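PDB 1Z47: putative ABC-transporter ATP-binding protein, which probably binds and hydrolyses ATP as the nucleotide-binding subunit of an ABC transporter thought to import sulfate. Local coordinates for residues V117-D120 / E121-R125; N140-P143 / H144-S147. One frame throughout, in Å; residues are numbered along the deposited sequence.

Both contacts are local, each made within one continuous run of chain where a loop turns into a helix, and their centres lie about 23 Å apart, the nearest atoms about 11 Å apart. Interaction 1 is the first turn of helix 119-132: all surface, held by regular i to i+4 backbone bonds, with loose ion pairing and a little apolar contact at the sides. Interaction 2, residues 140-147, comes later, in the loop between that helix and helix 148-160. It is partly buried, with P143 and L146 inside, and its grip is different: the i to i+3 bonds of a 3-10 turn plus a carboxylate that accepts a backbone N-H. Both belong to the ATP-binding cassette domain.

Interaction 1. Residues V117-D120 / E121-R125; sequences VPKD and EMDAR
E121 folds back over V117 and P118, the two residues that lead into its helix. Its CB packs on V117 CG1 at 3.6 Å. CG runs beside E121's own backbone N (chi1 -76°) and the chain bends at chi2, bringing CD near the backbone carbon of D120. The carboxylate ends alongside the proline ring, OE2 lying 3.4 Å from P118 CB and 3.8 Å from D120 CB. That puts a negative group by the first turn, where the helix dipole would be expected to favour it. P118 is the N-cap, and its carbonyl oxygen takes the N-H of M122 at 3.0 Å in a nearly straight bond. K119 O accepts D123 N, also at 3.0 Å, and D120 O takes A124 N at 3.2 Å. On another side of the turn K119 reaches out, its NZ making a long salt bridge, 3.8 Å, to D123 OD1. M122 turns at chi3 (-56°), which lays CE 3.4 Å from V117 O. It packs on L112 and R113 of the preceding loop, while R125 pairs with E128 and bonds A161 O, tying helix 119-132 to the chain just past helix 148-160.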
loop_
_atom_site.group_PDB
_atom_site.type_symbol
_atom_site.label_atom_id
_atom_site.label_comp_id
_atom_site.label_asym_id
_atom_site.label_seq_id
_atom_site.Cartn_x
_atom_site.Cartn_y
_atom_site.Cartn_z
ATOM N N VAL B 117 -25.293 8.634 32.015
ATOM C CA VAL B 117 -24.487 7.862 32.954
ATOM C C VAL B 117 -24.021 8.807 34.061
ATOM O O VAL B 117 -23.517 9.890 33.771
ATOM C CB VAL B 117 -23.238 7.269 32.256
ATOM C CG1 VAL B 117 -22.380 6.490 33.251
ATOM C CG2 VAL B 117 -23.673 6.375 31.106
ATOM N N PRO B 118 -24.206 8.423 35.337
ATOM C CA PRO B 118 -23.782 9.268 36.459
ATOM C C PRO B 118 -22.275 9.525 36.401
ATOM O O PRO B 118 -21.517 8.710 35.866
ATOM C CB PRO B 118 -24.162 8.435 37.692
ATOM C CG PRO B 118 -25.376 7.668 37.209
ATOM C CD PRO B 118 -24.948 7.240 35.816
ATOM N N LYS B 119 -21.835 10.629 36.995
ATOM C CA LYS B 119 -20.413 10.985 36.968
ATOM C C LYS B 119 -19.401 9.904 37.314
ATOM O O LYS B 119 -18.448 9.692 36.562
ATOM C CB LYS B 119 -20.126 12.215 37.849
ATOM C CG LYS B 119 -18.632 12.605 37.834
ATOM C CD LYS B 119 -18.363 13.896 38.612
ATOM C CE LYS B 119 -16.959 14.443 38.356
ATOM N NZ LYS B 119 -15.882 13.764 39.137
ATOM N N ASP B 120 -19.566 9.231 38.450
ATOM C CA ASP B 120 -18.608 8.196 38.829
ATOM C C ASP B 120 -18.386 7.104 37.803
ATOM O O ASP B 120 -17.237 6.692 37.558
ATOM C CB ASP B 120 -19.015 7.531 40.148
ATOM C CG ASP B 120 -18.619 8.352 41.343
ATOM O OD1 ASP B 120 -18.608 9.598 41.214
ATOM O OD2 ASP B 120 -18.328 7.759 42.405
ATOM N N GLU B 121 -19.488 6.614 37.241
ATOM C CA GLU B 121 -19.437 5.543 36.253
ATOM C C GLU B 121 -18.892 6.056 34.900
ATOM O O GLU B 121 -18.184 5.345 34.210
ATOM C CB GLU B 121 -20.833 4.914 36.102
ATOM C CG GLU B 121 -21.201 3.972 37.288
ATOM C CD GLU B 121 -21.661 4.708 38.543
ATOM O OE1 GLU B 121 -21.721 4.068 39.628
ATOM O OE2 GLU B 121 -21.982 5.919 38.460
ATOM N N MET B 122 -19.222 7.287 34.528
ATOM C CA MET B 122 -18.689 7.834 33.277
ATOM C C MET B 122 -17.174 7.849 33.374
ATOM O O MET B 122 -16.459 7.436 32.452
ATOM C CB MET B 122 -19.211 9.243 33.073
ATOM C CG MET B 122 -18.612 9.961 31.889
ATOM S SD MET B 122 -19.190 11.624 31.934
ATOM C CE MET B 122 -21.070 11.373 31.961
ATOM N N ASP B 123 -16.683 8.310 34.517
ATOM C CA ASP B 123 -15.256 8.396 34.796
ATOM C C ASP B 123 -14.506 7.100 34.726
ATOM O O ASP B 123 -13.420 7.034 34.154
ATOM C CB ASP B 123 -15.022 8.982 36.180
ATOM C CG ASP B 123 -14.740 10.448 36.131
ATOM O OD1 ASP B 123 -15.702 11.252 36.238
ATOM O OD2 ASP B 123 -13.545 10.783 35.966
ATOM N N ALA B 124 -15.060 6.061 35.342
ATOM C CA ALA B 124 -14.431 4.750 35.323
ATOM C C ALA B 124 -14.391 4.178 33.900
ATOM O O ALA B 124 -13.431 3.500 33.522
ATOM C CB ALA B 124 -15.199 3.764 36.272
ATOM N N ARG B 125 -15.438 4.454 33.128
ATOM C CA ARG B 125 -15.554 3.970 31.745
ATOM C C ARG B 125 -14.429 4.618 30.932
ATOM O O ARG B 125 -13.717 3.956 30.170
ATOM C CB ARG B 125 -16.900 4.417 31.171
ATOM C CG ARG B 125 -17.692 3.428 30.306
ATOM C CD ARG B 125 -17.087 3.100 28.952
ATOM N NE ARG B 125 -16.448 1.782 28.939
ATOM C CZ ARG B 125 -16.472 0.940 27.905
ATOM N NH1 ARG B 125 -17.107 1.267 26.786
ATOM N NH2 ARG B 125 -15.844 -0.226 27.980
#

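Interaction 2. Residues N140-P143 / H144-S147; sequences NRFP and HELS
The F142 ring meets the E145 carboxylate at its edge, CD1 3.7 Å from OE1 near the ring plane, the two planes 32° apart. One face of the H144 imidazole carries E145 CG, and F142 CB approaches that ring obliquely. At the edge of the R141 guanidinium sits the N140 amide: NH1 gives OD1 a bond of 2.7 Å. The R141 and E145 side chains cross at about a right angle, CD of R141 by OE1, their guanidinium and carboxylate planes 27° apart, and a water weakly links R141 NE to E145 OE2. E145, with CG beside its own backbone N (chi1 -63°) and extended beyond, brings OE1 2.9 Å from F142 N, whose N-H meets its anti lone pair. In return E145 N bonds F142 O at 2.8 Å from above the carbonyl plane. P143 O takes L146 N at 3.1 Å. P143 and L146 pack against Q151 of helix 148-160, and S147 is its N-cap, the side chain capping a backbone N while Q150 OE1 accepts S147 N. L146 and S147 open LSGGQ, the ABC signature motif, which in relatives faces ATP bound by the partner subunit; the 3-10 turn of 143-145 leads into it.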
loop_
_atom_site.group_PDB
_atom_site.type_symbol
_atom_site.label_atom_id
_atom_site.label_comp_id
_atom_site.label_asym_id
_atom_site.label_seq_id
_atom_site.Cartn_x
_atom_site.Cartn_y
_atom_site.Cartn_z
ATOM N N ASN B 140 -4.576 14.428 29.772
ATOM C CA ASN B 140 -4.677 15.880 29.930
ATOM C C ASN B 140 -4.065 16.677 28.783
ATOM O O ASN B 140 -3.848 17.887 28.910
ATOM C CB ASN B 140 -4.065 16.357 31.261
ATOM C CG ASN B 140 -2.623 15.911 31.457
ATOM O OD1 ASN B 140 -1.912 15.564 30.494
ATOM N ND2 ASN B 140 -2.176 15.921 32.719
ATOM N N ARG B 141 -3.831 16.025 27.650
ATOM C CA ARG B 141 -3.275 16.727 26.490
ATOM C C ARG B 141 -4.405 17.074 25.509
ATOM O O ARG B 141 -5.475 16.459 25.534
ATOM C CB ARG B 141 -2.243 15.825 25.788
ATOM C CG ARG B 141 -1.006 15.412 26.644
ATOM C CD ARG B 141 -0.325 16.606 27.252
ATOM N NE ARG B 141 1.069 16.391 27.646
ATOM C CZ ARG B 141 1.495 16.132 28.882
ATOM N NH1 ARG B 141 0.643 16.020 29.898
ATOM N NH2 ARG B 141 2.804 16.058 29.113
ATOM N N PHE B 142 -4.181 18.063 24.651
ATOM C CA PHE B 142 -5.167 18.424 23.633
ATOM C C PHE B 142 -4.745 17.742 22.331
ATOM O O PHE B 142 -3.565 17.483 22.136
ATOM C CB PHE B 142 -5.207 19.943 23.457
ATOM C CG PHE B 142 -5.757 20.644 24.641
ATOM C CD1 PHE B 142 -4.932 20.982 25.710
ATOM C CD2 PHE B 142 -7.129 20.863 24.746
ATOM C CE1 PHE B 142 -5.471 21.534 26.891
ATOM C CE2 PHE B 142 -7.687 21.412 25.915
ATOM C CZ PHE B 142 -6.862 21.749 26.990
ATOM N N PRO B 143 -5.694 17.467 21.420
ATOM C CA PRO B 143 -5.399 16.807 20.139
ATOM C C PRO B 143 -4.169 17.317 19.370
ATOM O O PRO B 143 -3.389 16.514 18.858
ATOM C CB PRO B 143 -6.707 16.976 19.363
ATOM C CG PRO B 143 -7.738 16.856 20.478
ATOM C CD PRO B 143 -7.127 17.785 21.524
ATOM N N HIS B 144 -3.970 18.635 19.310
ATOM C CA HIS B 144 -2.828 19.184 18.577
ATOM C C HIS B 144 -1.469 18.800 19.178
ATOM O O HIS B 144 -0.432 18.926 18.522
ATOM C CB HIS B 144 -2.929 20.721 18.481
ATOM C CG HIS B 144 -2.457 21.448 19.712
ATOM N ND1 HIS B 144 -3.299 21.790 20.751
ATOM C CD2 HIS B 144 -1.223 21.885 20.069
ATOM C CE1 HIS B 144 -2.607 22.408 21.694
ATOM N NE2 HIS B 144 -1.345 22.479 21.305
ATOM N N GLU B 145 -1.474 18.324 20.418
ATOM C CA GLU B 145 -0.242 17.934 21.110
ATOM C C GLU B 145 0.186 16.501 20.817
ATOM O O GLU B 145 1.289 16.080 21.193
ATOM C CB GLU B 145 -0.422 18.099 22.629
ATOM C CG GLU B 145 -0.665 19.545 23.065
ATOM C CD GLU B 145 -0.649 19.696 24.586
ATOM O OE1 GLU B 145 -1.670 19.368 25.238
ATOM O OE2 GLU B 145 0.393 20.121 25.133
ATOM N N LEU B 146 -0.685 15.770 20.131
ATOM C CA LEU B 146 -0.467 14.372 19.800
ATOM C C LEU B 146 -0.129 14.140 18.332
ATOM O O LEU B 146 -0.405 14.983 17.487
ATOM C CB LEU B 146 -1.732 13.587 20.128
ATOM C CG LEU B 146 -2.371 13.916 21.475
ATOM C CD1 LEU B 146 -3.616 13.036 21.654
ATOM C CD2 LEU B 146 -1.380 13.694 22.607
ATOM N N SER B 147 0.477 12.991 18.038
ATOM C CA SER B 147 0.788 12.615 16.660
ATOM C C SER B 147 -0.539 12.185 16.029
ATOM O O SER B 147 -1.518 11.907 16.735
ATOM C CB SER B 147 1.752 11.422 16.632
ATOM O OG SER B 147 1.174 10.292 17.281
HETATM O O HOH W 1 1.860 17.649 25.004
#